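Local coordinates for titin (Homo sapiens, PDB 5JDD), which acts as a giant elastic protein of the muscle sarcomere, in which tandem immunoglobulin domains of the I-band probably contribute to extensibility and passive tension, at residues S115-W123 and I138-L147; L62-Y73 and K83-L91. All coordinates share one frame; numbering follows the deposited sequence. Where two conformers were deposited one is given.

In the fold
From the N terminus the chain first completes contact 2, which joins residues 62-73 to residues 83-91 in the first of three immunoglobulin domains. This contact closes the short loop that holds the turn of the hairpin of strands 71-77 and 80-89. The chain then leaves strand 80-89 for the second domain, where contact 1 brings the hairpin of strands 136-141 and 144-149 back against residues 115-123, the loop that leads into strand 123-125, tying together the two sheets of that domain. The two contacts follow in series, neither nested nor crossed, with centres about 25 Å apart. They nevertheless meet at the domain junction: Glu89, ending the strand of contact 2, probably hydrogen-bonds through OE1 to His116 NE2 of contact 1, 2.6 Å away.

Contact 1 of 2, residues S115-W123 and I138-L147; sequences SHFNVPSMW and IVVQGKLHQL
Trp123 lays one face of its indole against Leu147, whose CB sits 3.5 Å from the centroid of the six-membered ring and almost exactly on its normal. The far rim of the indole reaches the backbone, CZ2 lying 3.5 Å from Gln146 C, while CD1 packs against Ile138 CG2. With CG turned anti to the carbonyl carbon (chi1 -69°), the indole points NE1 at a water 3.1 Å away; the same water bonds Ser121 OG, Val139 O and His145 ND1, joining loop and hairpin. In this I-set immunoglobulin domain Trp123 starts a strand of one sheet and Leu147 belongs to the other, and the indole bridges the sandwich core, meeting Phe162 edge-to-face. His145 stands edge-on to the loop, its CE1 3.1 Å from Val119 O. Its NE2 bonds a second water, 3.0 Å away, that also links His116 O, Val119 N and Gly142 O. At the hairpin turn, type II' from Gln141 to Leu144, the aliphatic part of Lys143 crosses the Phe117 ring: CG stands 3.9 Å from the centroid, 4° off the normal, and CD continues over CZ and CE2. Gly142 CA touches Phe117 CE1.

Contact 2 of 2, residues L62-Y73 and K83-L91; sequences LQNISPSDAGEY and KAKLFVETL
Leu86 is the apolar centre of the contact, its side chain facing Leu62, Ile65, Asp69 and Tyr73. CG stands anti to the backbone N (chi1 171°), which carries the two methyls in among these residues: CD2 meets Leu62 CD1 tip to tip at 4.0 Å and also rests on Asp69 O, while CD1 meets Ile65 CD1. Leu86 CB lies 4.0 Å from Tyr73 CE1, the two side chains running side by side. Two residues on, Val88 puts CG2 against Ala70 CB, 3.9 Å away, and against Ser66 O. Beneath these side chains the backbones pair antiparallel, with Gly71 opposite Leu86 and Tyr73 opposite Ala84. Each pair exchanges two hydrogen bonds, the straightest from Tyr73 N to Ala84 O (2.8 Å, 174° at the hydrogen). On the other face of the sheet Glu72 extends between Lys83 and Lys85, touching their aliphatic carbons; its OE1 is 4.2 Å from Lys83 NZ, too far for a salt bridge, and that ammonium bonds Thr74.

The turn before the strand is held by side-chain bonds. Tyr73 OH donates to Asp69 O at 2.7 Å, in the carbonyl plane and on a lone pair, while Asp69 OD2 accepts Ser66 N at 2.8 Å and forms a salt bridge with Lys48. His38 stacks on the Tyr73 ring, and Phe23 of the opposing sheet packs on Leu86. A tyrosine whose hydroxyl returns to the backbone of the aspartate four residues earlier is the tyrosine corner, a hallmark of Greek-key immunoglobulin domains, here leading into the hairpin of strands 71-77 and 80-89.

Contact 1 of 2, residues S115-W123 and I138-L147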
loop_
_atom_site.group_PDB
_atom_site.type_symbol
_atom_site.label_atom_id
_atom_site.label_comp_id
_atom_site.label_asym_id
_atom_site.label_seq_id
_atom_site.Cartn_x
_atom_site.Cartn_y
_atom_site.Cartn_z
ATOM N N SER A 115 -11.549 -5.208 -4.454
ATOM C CA SER A 115 -12.933 -5.452 -4.849
ATOM C C SER A 115 -13.974 -5.101 -3.788
ATOM O O SER A 115 -15.151 -4.897 -4.105
ATOM C CB SER A 115 -13.081 -6.920 -5.232
ATOM O OG SER A 115 -12.656 -7.753 -4.166
ATOM N N HIS A 116 -13.553 -5.063 -2.526
ATOM C CA HIS A 116 -14.484 -4.908 -1.413
ATOM C C HIS A 116 -13.967 -3.961 -0.343
ATOM O O HIS A 116 -12.758 -3.782 -0.180
ATOM C CB HIS A 116 -14.764 -6.275 -0.775
ATOM C CG HIS A 116 -15.511 -7.204 -1.671
ATOM N ND1 HIS A 116 -14.890 -7.979 -2.628
ATOM C CD2 HIS A 116 -16.834 -7.468 -1.771
ATOM C CE1 HIS A 116 -15.802 -8.683 -3.277
ATOM N NE2 HIS A 116 -16.990 -8.389 -2.777
ATOM N N PHE A 117 -14.891 -3.340 0.379
ATOM C CA PHE A 117 -14.531 -2.563 1.553
ATOM C C PHE A 117 -14.082 -3.473 2.687
ATOM O O PHE A 117 -14.418 -4.663 2.728
ATOM C CB PHE A 117 -15.723 -1.713 2.010
ATOM C CG PHE A 117 -16.078 -0.622 1.047
ATOM C CD1 PHE A 117 -15.460 0.619 1.126
ATOM C CD2 PHE A 117 -17.014 -0.845 0.041
ATOM C CE1 PHE A 117 -15.771 1.627 0.217
ATOM C CE2 PHE A 117 -17.330 0.159 -0.874
ATOM C CZ PHE A 117 -16.712 1.397 -0.781
ATOM N N ASN A 118 -13.308 -2.891 3.601
ATOM C CA ASN A 118 -12.860 -3.557 4.825
ATOM C C ASN A 118 -11.917 -4.744 4.601
ATOM O O ASN A 118 -11.854 -5.675 5.404
ATOM C CB ASN A 118 -14.055 -3.915 5.712
ATOM C CG ASN A 118 -14.861 -2.691 6.086
ATOM O OD1 ASN A 118 -14.298 -1.661 6.471
ATOM N ND2 ASN A 118 -16.175 -2.776 5.931
ATOM N N VAL A 119 -11.158 -4.689 3.513
ATOM C CA VAL A 119 -10.059 -5.628 3.321
ATOM C C VAL A 119 -8.903 -5.134 4.179
ATOM O O VAL A 119 -8.530 -3.970 4.090
ATOM C CB VAL A 119 -9.609 -5.692 1.847
ATOM C CG1 VAL A 119 -8.335 -6.516 1.704
ATOM C CG2 VAL A 119 -10.719 -6.277 0.987
ATOM N N PRO A 120 -8.349 -6.004 5.039
ATOM C CA PRO A 120 -7.244 -5.526 5.880
ATOM C C PRO A 120 -5.988 -5.215 5.076
ATOM O O PRO A 120 -5.714 -5.836 4.049
ATOM C CB PRO A 120 -6.981 -6.695 6.834
ATOM C CG PRO A 120 -7.537 -7.896 6.141
ATOM C CD PRO A 120 -8.671 -7.422 5.281
ATOM N N SER A 121 -5.240 -4.223 5.537
ATOM C CA SER A 121 -3.949 -3.919 4.933
ATOM C C SER A 121 -2.976 -5.075 5.093
ATOM O O SER A 121 -2.764 -5.565 6.201
ATOM C CB SER A 121 -3.333 -2.705 5.613
ATOM O OG SER A 121 -4.136 -1.566 5.432
ATOM N N MET A 122 -2.352 -5.482 3.996
ATOM C CA MET A 122 -1.275 -6.466 4.076
ATOM C C MET A 122 -0.230 -6.181 3.018
ATOM O O MET A 122 -0.428 -6.485 1.843
ATOM C CB MET A 122 -1.808 -7.891 3.910
ATOM C CG MET A 122 -0.718 -8.969 4.063
ATOM S SD MET A 122 0.163 -8.920 5.647
ATOM C CE MET A 122 -1.153 -9.303 6.794
ATOM N N TRP A 123 0.883 -5.599 3.453
ATOM C CA TRP A 123 1.963 -5.197 2.562
ATOM C C TRP A 123 3.230 -5.972 2.864
ATOM O O TRP A 123 3.621 -6.108 4.024
ATOM C CB TRP A 123 2.248 -3.706 2.747
ATOM C CG TRP A 123 1.152 -2.806 2.255
ATOM C CD1 TRP A 123 0.109 -2.299 2.980
ATOM C CD2 TRP A 123 0.997 -2.317 0.922
ATOM N NE1 TRP A 123 -0.687 -1.515 2.172
ATOM C CE2 TRP A 123 -0.161 -1.500 0.905
ATOM C CE3 TRP A 123 1.729 -2.476 -0.255
ATOM C CZ2 TRP A 123 -0.605 -0.850 -0.254
ATOM C CZ3 TRP A 123 1.295 -1.826 -1.404
ATOM C CH2 TRP A 123 0.135 -1.026 -1.395
ATOM N N ILE A 138 0.901 3.317 6.076
ATOM C CA ILE A 138 -0.039 2.391 5.474
ATOM C C ILE A 138 -1.439 2.985 5.580
ATOM O O ILE A 138 -1.908 3.312 6.674
ATOM C CB ILE A 138 0.064 1.006 6.154
ATOM C CG1 ILE A 138 1.416 0.376 5.805
ATOM C CG2 ILE A 138 -1.060 0.079 5.695
ATOM C CD1 ILE A 138 1.737 -0.904 6.572
ATOM N N VAL A 139 -2.099 3.141 4.438
ATOM C CA VAL A 139 -3.358 3.878 4.372
ATOM C C VAL A 139 -4.439 3.028 3.715
ATOM O O VAL A 139 -4.168 2.297 2.756
ATOM C CB VAL A 139 -3.197 5.186 3.570
ATOM C CG1 VAL A 139 -4.487 5.994 3.576
ATOM C CG2 VAL A 139 -2.055 6.035 4.142
ATOM N N VAL A 140 -5.656 3.103 4.245
ATOM C CA VAL A 140 -6.827 2.549 3.570
ATOM C C VAL A 140 -7.816 3.677 3.333
ATOM O O VAL A 140 -8.144 4.432 4.256
ATOM C CB VAL A 140 -7.511 1.477 4.411
ATOM C CG1 VAL A 140 -8.702 0.884 3.649
ATOM C CG2 VAL A 140 -6.517 0.398 4.793
ATOM N N GLN A 141 -8.286 3.809 2.098
ATOM C CA GLN A 141 -9.335 4.767 1.788
ATOM C C GLN A 141 -10.433 4.040 1.029
ATOM O O GLN A 141 -10.464 4.044 -0.209
ATOM C CB GLN A 141 -8.775 5.953 0.994
ATOM C CG GLN A 141 -7.764 6.773 1.807
ATOM C CD GLN A 141 -7.259 8.009 1.090
ATOM O OE1 GLN A 141 -7.862 8.479 0.126
ATOM N NE2 GLN A 141 -6.146 8.549 1.571
ATOM N N GLY A 142 -11.334 3.406 1.774
ATOM C CA GLY A 142 -12.380 2.604 1.153
ATOM C C GLY A 142 -11.834 1.345 0.500
ATOM O O GLY A 142 -11.396 0.425 1.187
ATOM N N LYS A 143 -11.874 1.306 -0.830
ATOM C CA LYS A 143 -11.313 0.192 -1.587
ATOM C C LYS A 143 -9.895 0.485 -2.068
ATOM O O LYS A 143 -9.288 -0.357 -2.725
ATOM C CB LYS A 143 -12.210 -0.158 -2.776
ATOM C CG LYS A 143 -13.592 -0.623 -2.389
ATOM C CD LYS A 143 -14.568 -0.137 -3.457
ATOM C CE LYS A 143 -15.340 -1.252 -4.080
ATOM N NZ LYS A 143 -16.228 -0.708 -5.160
ATOM N N LEU A 144 -9.383 1.671 -1.750
ATOM C CA LEU A 144 -8.028 2.071 -2.136
ATOM C C LEU A 144 -7.040 1.766 -1.016
ATOM O O LEU A 144 -7.262 2.118 0.141
ATOM C CB LEU A 144 -7.981 3.567 -2.475
ATOM C CG LEU A 144 -6.623 4.186 -2.834
ATOM C CD1 LEU A 144 -6.187 3.776 -4.218
ATOM C CD2 LEU A 144 -6.669 5.709 -2.733
ATOM N N HIS A 145 -5.936 1.122 -1.366
ATOM C CA HIS A 145 -4.894 0.807 -0.401
ATOM C C HIS A 145 -3.588 1.428 -0.834
ATOM O O HIS A 145 -3.186 1.297 -1.986
ATOM C CB HIS A 145 -4.743 -0.706 -0.261
ATOM C CG HIS A 145 -5.865 -1.334 0.498
ATOM N ND1 HIS A 145 -5.789 -1.601 1.847
ATOM C CD2 HIS A 145 -7.117 -1.688 0.110
ATOM C CE1 HIS A 145 -6.937 -2.119 2.252
ATOM N NE2 HIS A 145 -7.754 -2.186 1.216
ATOM N N GLN A 146 -2.922 2.101 0.100
ATOM C CA GLN A 146 -1.701 2.826 -0.219
ATOM C C GLN A 146 -0.568 2.519 0.759
ATOM O O GLN A 146 -0.787 2.359 1.966
ATOM C CB GLN A 146 -1.987 4.333 -0.246
ATOM C CG GLN A 146 -0.809 5.193 -0.659
ATOM C CD GLN A 146 -1.140 6.672 -0.635
ATOM O OE1 GLN A 146 -1.986 7.119 0.142
ATOM N NE2 GLN A 146 -0.475 7.438 -1.486
ATOM N N LEU A 147 0.646 2.449 0.214
ATOM C CA LEU A 147 1.876 2.334 0.994
ATOM C C LEU A 147 2.739 3.529 0.639
ATOM O O LEU A 147 3.081 3.736 -0.528
ATOM C CB LEU A 147 2.626 1.044 0.658
ATOM C CG LEU A 147 4.005 0.883 1.322
ATOM C CD1 LEU A 147 3.848 0.731 2.826
ATOM C CD2 LEU A 147 4.744 -0.322 0.764
HETATM O O HOH W 1 -10.773 -2.427 1.349
HETATM O O HOH W 2 -12.446 -0.182 3.617
HETATM O O HOH W 3 -3.488 -0.514 2.983
#

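Contact 2 of 2, residues L62-Y73 and K83-L91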
loop_
_atom_site.group_PDB
_atom_site.type_symbol
_atom_site.label_atom_id
_atom_site.label_comp_id
_atom_site.label_asym_id
_atom_site.label_seq_id
_atom_site.Cartn_x
_atom_site.Cartn_y
_atom_site.Cartn_z
ATOM N N LEU A 62 -25.283 -23.199 4.697
ATOM C CA LEU A 62 -23.937 -23.496 4.237
ATOM C C LEU A 62 -22.971 -22.633 5.026
ATOM O O LEU A 62 -23.029 -21.395 4.979
ATOM C CB LEU A 62 -23.797 -23.209 2.742
ATOM C CG LEU A 62 -24.904 -23.731 1.821
ATOM C CD1 LEU A 62 -24.688 -23.246 0.394
ATOM C CD2 LEU A 62 -24.954 -25.226 1.856
ATOM N N GLN A 63 -22.071 -23.286 5.745
ATOM C CA GLN A 63 -21.173 -22.578 6.639
ATOM C C GLN A 63 -19.799 -22.414 6.007
ATOM O O GLN A 63 -19.317 -23.316 5.324
ATOM C CB GLN A 63 -21.095 -23.314 7.980
ATOM C CG GLN A 63 -22.465 -23.445 8.640
ATOM C CD GLN A 63 -22.488 -24.429 9.790
ATOM O OE1 GLN A 63 -23.015 -24.130 10.861
ATOM N NE2 GLN A 63 -21.931 -25.615 9.572
ATOM N N ASN A 64 -19.200 -21.238 6.209
ATOM C CA ASN A 64 -17.830 -20.958 5.762
ATOM C C ASN A 64 -17.638 -21.268 4.280
ATOM O O ASN A 64 -16.780 -22.065 3.911
ATOM C CB ASN A 64 -16.818 -21.735 6.621
ATOM C CG ASN A 64 -15.381 -21.259 6.433
ATOM O OD1 ASN A 64 -15.122 -20.216 5.831
ATOM N ND2 ASN A 64 -14.435 -22.032 6.960
ATOM N N ILE A 65 -18.440 -20.627 3.431
ATOM C CA ILE A 65 -18.493 -21.010 2.017
ATOM C C ILE A 65 -17.183 -20.801 1.277
ATOM O O ILE A 65 -16.407 -19.883 1.571
ATOM C CB ILE A 65 -19.625 -20.311 1.238
ATOM C CG1 ILE A 65 -19.448 -18.789 1.266
ATOM C CG2 ILE A 65 -20.997 -20.710 1.787
ATOM C CD1 ILE A 65 -20.586 -18.063 0.560
ATOM N N SER A 66 -16.940 -21.700 0.330
ATOM C CA SER A 66 -15.780 -21.594 -0.542
ATOM C C SER A 66 -16.261 -21.437 -1.977
ATOM O O SER A 66 -17.436 -21.667 -2.280
ATOM C CB SER A 66 -14.890 -22.832 -0.411
ATOM O OG SER A 66 -15.574 -23.996 -0.826
ATOM N N PRO A 67 -15.363 -21.013 -2.874
ATOM C CA PRO A 67 -15.795 -20.883 -4.266
ATOM C C PRO A 67 -16.373 -22.184 -4.842
ATOM O O PRO A 67 -17.244 -22.127 -5.720
ATOM C CB PRO A 67 -14.501 -20.494 -4.987
ATOM C CG PRO A 67 -13.740 -19.723 -3.954
ATOM C CD PRO A 67 -14.028 -20.417 -2.652
ATOM N N SER A 68 -15.935 -23.338 -4.342
ATOM C CA SER A 68 -16.472 -24.612 -4.828
ATOM C C SER A 68 -17.949 -24.822 -4.470
ATOM O O SER A 68 -18.624 -25.680 -5.053
ATOM C CB SER A 68 -15.626 -25.785 -4.328
ATOM O OG SER A 68 -15.668 -25.886 -2.917
ATOM N N ASP A 69 -18.461 -24.039 -3.521
ATOM C CA ASP A 69 -19.865 -24.140 -3.130
ATOM C C ASP A 69 -20.780 -23.359 -4.066
ATOM O O ASP A 69 -22.004 -23.465 -3.985
ATOM C CB ASP A 69 -20.068 -23.623 -1.710
ATOM C CG ASP A 69 -19.370 -24.467 -0.678
ATOM O OD1 ASP A 69 -19.526 -25.706 -0.702
ATOM O OD2 ASP A 69 -18.654 -23.887 0.160
ATOM N N ALA A 70 -20.186 -22.569 -4.957
ATOM C CA ALA A 70 -20.986 -21.800 -5.895
ATOM C C ALA A 70 -21.801 -22.725 -6.785
ATOM O O ALA A 70 -21.421 -23.873 -7.037
ATOM C CB ALA A 70 -20.102 -20.898 -6.731
ATOM N N GLY A 71 -22.940 -22.230 -7.240
ATOM C CA GLY A 71 -23.732 -22.960 -8.210
ATOM C C GLY A 71 -25.176 -23.127 -7.793
ATOM O O GLY A 71 -25.668 -22.445 -6.896
ATOM N N GLU A 72 -25.863 -24.049 -8.452
ATOM C CA GLU A 72 -27.304 -24.181 -8.293
ATOM C C GLU A 72 -27.672 -25.242 -7.264
ATOM O O GLU A 72 -27.140 -26.359 -7.278
ATOM C CB GLU A 72 -27.938 -24.515 -9.641
ATOM C CG GLU A 72 -29.457 -24.417 -9.685
ATOM C CD GLU A 72 -29.972 -24.383 -11.112
ATOM O OE1 GLU A 72 -29.773 -25.384 -11.839
ATOM O OE2 GLU A 72 -30.556 -23.349 -11.508
ATOM N N TYR A 73 -28.575 -24.873 -6.364
ATOM C CA TYR A 73 -29.085 -25.773 -5.343
ATOM C C TYR A 73 -30.553 -26.033 -5.622
ATOM O O TYR A 73 -31.282 -25.119 -6.011
ATOM C CB TYR A 73 -28.886 -25.146 -3.958
ATOM C CG TYR A 73 -27.434 -25.122 -3.553
ATOM C CD1 TYR A 73 -26.560 -24.163 -4.058
ATOM C CD2 TYR A 73 -26.931 -26.079 -2.694
ATOM C CE1 TYR A 73 -25.223 -24.164 -3.705
ATOM C CE2 TYR A 73 -25.601 -26.089 -2.326
ATOM C CZ TYR A 73 -24.746 -25.125 -2.835
ATOM O OH TYR A 73 -23.414 -25.133 -2.484
ATOM N N LYS A 83 -35.343 -24.215 -7.504
ATOM C CA LYS A 83 -33.910 -24.021 -7.598
ATOM C C LYS A 83 -33.526 -22.585 -7.303
ATOM O O LYS A 83 -34.293 -21.654 -7.560
ATOM C CB LYS A 83 -33.430 -24.373 -9.008
ATOM C CG LYS A 83 -33.564 -25.833 -9.376
ATOM C CD LYS A 83 -33.330 -26.032 -10.866
ATOM C CE LYS A 83 -33.569 -27.483 -11.278
ATOM N NZ LYS A 83 -32.531 -28.403 -10.728
ATOM N N ALA A 84 -32.324 -22.416 -6.763
ATOM C CA ALA A 84 -31.721 -21.096 -6.596
ATOM C C ALA A 84 -30.209 -21.228 -6.676
ATOM O O ALA A 84 -29.667 -22.328 -6.554
ATOM C CB ALA A 84 -32.137 -20.471 -5.268
ATOM N N LYS A 85 -29.521 -20.108 -6.864
ATOM C CA LYS A 85 -28.077 -20.153 -7.028
ATOM C C LYS A 85 -27.339 -19.409 -5.944
ATOM O O LYS A 85 -27.819 -18.391 -5.438
ATOM C CB LYS A 85 -27.673 -19.585 -8.392
ATOM C CG LYS A 85 -28.119 -20.455 -9.550
ATOM C CD LYS A 85 -27.843 -19.800 -10.894
ATOM C CE LYS A 85 -28.251 -20.741 -12.013
ATOM N NZ LYS A 85 -28.087 -20.085 -13.347
ATOM N N LEU A 86 -26.157 -19.922 -5.612
ATOM C CA LEU A 86 -25.207 -19.215 -4.765
ATOM C C LEU A 86 -24.100 -18.641 -5.640
ATOM O O LEU A 86 -23.467 -19.374 -6.407
ATOM C CB LEU A 86 -24.590 -20.169 -3.734
ATOM C CG LEU A 86 -23.414 -19.622 -2.906
ATOM C CD1 LEU A 86 -23.820 -18.451 -2.028
ATOM C CD2 LEU A 86 -22.800 -20.711 -2.046
ATOM N N PHE A 87 -23.876 -17.336 -5.532
ATOM C CA PHE A 87 -22.725 -16.695 -6.149
ATOM C C PHE A 87 -21.770 -16.306 -5.038
ATOM O O PHE A 87 -22.160 -15.635 -4.073
ATOM C CB PHE A 87 -23.181 -15.459 -6.925
ATOM C CG PHE A 87 -24.077 -15.779 -8.082
ATOM C CD1 PHE A 87 -23.538 -16.206 -9.284
ATOM C CD2 PHE A 87 -25.453 -15.671 -7.963
ATOM C CE1 PHE A 87 -24.355 -16.511 -10.365
ATOM C CE2 PHE A 87 -26.285 -15.979 -9.035
ATOM C CZ PHE A 87 -25.728 -16.406 -10.239
ATOM N N VAL A 88 -20.522 -16.746 -5.162
ATOM C CA VAL A 88 -19.513 -16.483 -4.138
ATOM C C VAL A 88 -18.598 -15.369 -4.608
ATOM O O VAL A 88 -17.848 -15.543 -5.568
ATOM C CB VAL A 88 -18.681 -17.743 -3.836
ATOM C CG1 VAL A 88 -17.641 -17.466 -2.748
ATOM C CG2 VAL A 88 -19.581 -18.901 -3.415
ATOM N N GLU A 89 -18.658 -14.212 -3.950
ATOM C CA GLU A 89 -17.736 -13.135 -4.283
ATOM C C GLU A 89 -16.395 -13.437 -3.618
ATOM O O GLU A 89 -16.353 -13.904 -2.478
ATOM C CB GLU A 89 -18.288 -11.757 -3.873
ATOM C CG GLU A 89 -19.525 -11.346 -4.683
ATOM C CD GLU A 89 -19.903 -9.879 -4.539
ATOM O OE1 GLU A 89 -19.270 -9.152 -3.745
ATOM O OE2 GLU A 89 -20.859 -9.450 -5.227
ATOM N N THR A 90 -15.303 -13.221 -4.340
ATOM C CA THR A 90 -13.984 -13.397 -3.771
ATOM C C THR A 90 -13.283 -12.052 -3.726
ATOM O O THR A 90 -13.570 -11.168 -4.539
ATOM C CB THR A 90 -13.139 -14.370 -4.604
ATOM O OG1 THR A 90 -12.940 -13.816 -5.912
ATOM C CG2 THR A 90 -13.829 -15.718 -4.712
ATOM N N LEU A 91 -12.370 -11.895 -2.776
ATOM C CA LEU A 91 -11.578 -10.670 -2.675
ATOM C C LEU A 91 -10.553 -10.669 -3.791
ATOM O O LEU A 91 -9.804 -11.636 -3.957
ATOM C CB LEU A 91 -10.855 -10.618 -1.341
ATOM C CG LEU A 91 -11.723 -10.631 -0.080
ATOM C CD1 LEU A 91 -10.863 -10.609 1.177
ATOM C CD2 LEU A 91 -12.714 -9.472 -0.058
#